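Local coordinates for thioredoxin-like protein (Parabacteroides distasonis, PDB 4FO5) that is of unknown function but adopts a thioredoxin-like fold in which the usual redox-active CXXC motif is missing, at residues L119-D122 and I126-A129. Sequence-based numbering, arbitrary orientation.
Sequences LIND and IIAA
A classic beta bulge in the beta hairpin of strands 117-120 and 126-129, whose second strand is at the edge of the mixed thioredoxin-like sheet, sets Leu-119 against both Ile-127 and Ala-128. The evidence is in the bonding: Leu-119 O accepts a short, straight bond from Ile-127 N (2.8 Å, 165° at the hydrogen) and a weak one from Ala-128 N (3.4 Å), while Leu-119 N donates to Ala-128 O at 2.9 Å. Beyond the bulge, Ile-120 and Ile-126 form a non-hydrogen-bonded pair, their CG1 atoms 4.3 Å apart on the face where both touch Ala-13. Leu-119 points to the other face, toward helix 133-140, its CB 3.9 Å from Ala-128 CB. The extra residue's side chain lies across this leucine: with CG1 of Ile-127 between its own N and carbonyl carbon (chi1 54°), CD1 reaches Leu-119 CD2 at 3.8 Å. The other branch, CG2, meets Asn-121 ND2 at 3.7 Å, whereas Asn-121 OD1 accepts bonds from Glu-123 N and Val-125 N within the turn. Shortening Leu-119 to an alanine would probably take away the CD2 contact with Ile-127 CD1 and leave a gap beside Leu-136 and Ile-139. Sharing one carbonyl between two successive N-H groups is what accommodates the additional residue, and Leu-119 carries the apolar packing from the bulge to helix 133-140.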
loop_
_atom_site.group_PDB
_atom_site.type_symbol
_atom_site.label_atom_id
_atom_site.label_comp_id
_atom_site.label_asym_id
_atom_site.label_seq_id
_atom_site.Cartn_x
_atom_site.Cartn_y
_atom_site.Cartn_z
ATOM N N LEU A 119 0.388 6.932 2.699
ATOM C CA LEU A 119 0.065 6.814 4.108
ATOM C C LEU A 119 -1.331 7.449 4.275
ATOM O O LEU A 119 -1.515 8.635 4.003
ATOM C CB LEU A 119 1.132 7.473 4.995
ATOM C CG LEU A 119 0.932 7.327 6.513
ATOM C CD1 LEU A 119 0.920 5.845 6.938
ATOM C CD2 LEU A 119 2.021 8.062 7.255
ATOM N N ILE A 120 -2.314 6.622 4.620
ATOM C CA ILE A 120 -3.709 6.997 4.775
ATOM C C ILE A 120 -4.072 6.975 6.266
ATOM O O ILE A 120 -3.823 5.972 6.944
ATOM C CB ILE A 120 -4.603 6.028 3.916
ATOM C CG1 ILE A 120 -4.140 6.009 2.411
ATOM C CG2 ILE A 120 -6.078 6.380 4.055
ATOM C CD1 ILE A 120 -4.705 4.842 1.512
ATOM N N ASN A 121 -4.714 8.068 6.765
ATOM C CA ASN A 121 -5.101 8.155 8.175
ATOM C C ASN A 121 -6.423 7.385 8.421
ATOM O O ASN A 121 -6.948 6.780 7.493
ATOM C CB ASN A 121 -5.168 9.624 8.660
ATOM C CG ASN A 121 -6.308 10.481 8.134
ATOM O OD1 ASN A 121 -7.238 10.025 7.466
ATOM N ND2 ASN A 121 -6.246 11.756 8.421
ATOM N N ASP A 122 -6.928 7.385 9.671
ATOM C CA ASP A 122 -8.128 6.649 10.101
ATOM C C ASP A 122 -9.436 7.212 9.487
ATOM O O ASP A 122 -10.496 6.619 9.654
ATOM C CB ASP A 122 -8.229 6.663 11.645
ATOM C CG ASP A 122 -8.321 8.047 12.287
ATOM O OD1 ASP A 122 -7.942 9.046 11.622
ATOM O OD2 ASP A 122 -8.630 8.116 13.486
ATOM N N ILE A 126 -5.319 10.818 2.503
ATOM C CA ILE A 126 -3.867 10.625 2.258
ATOM C C ILE A 126 -3.145 11.706 3.035
ATOM O O ILE A 126 -3.441 12.885 2.830
ATOM C CB ILE A 126 -3.526 10.695 0.734
ATOM C CG1 ILE A 126 -4.235 9.554 -0.027
ATOM C CG2 ILE A 126 -2.002 10.683 0.522
ATOM C CD1 ILE A 126 -4.466 9.786 -1.496
ATOM N N ILE A 127 -2.240 11.325 3.944
ATOM C CA ILE A 127 -1.488 12.320 4.706
ATOM C C ILE A 127 -0.016 12.388 4.215
ATOM O O ILE A 127 0.689 13.316 4.567
ATOM C CB ILE A 127 -1.584 12.085 6.230
ATOM C CG1 ILE A 127 -1.170 10.648 6.601
ATOM C CG2 ILE A 127 -2.998 12.443 6.740
ATOM C CD1 ILE A 127 -0.778 10.446 8.013
ATOM N N ALA A 128 0.441 11.394 3.441
ATOM C CA ALA A 128 1.799 11.335 2.894
ATOM C C ALA A 128 1.833 10.410 1.674
ATOM O O ALA A 128 1.029 9.494 1.571
ATOM C CB ALA A 128 2.796 10.856 3.949
ATOM N N ALA A 129 2.758 10.670 0.748
ATOM C CA ALA A 129 2.917 9.895 -0.483
ATOM C C ALA A 129 4.368 9.501 -0.615
ATOM O O ALA A 129 5.224 10.240 -0.133
ATOM C CB ALA A 129 2.478 10.733 -1.689
#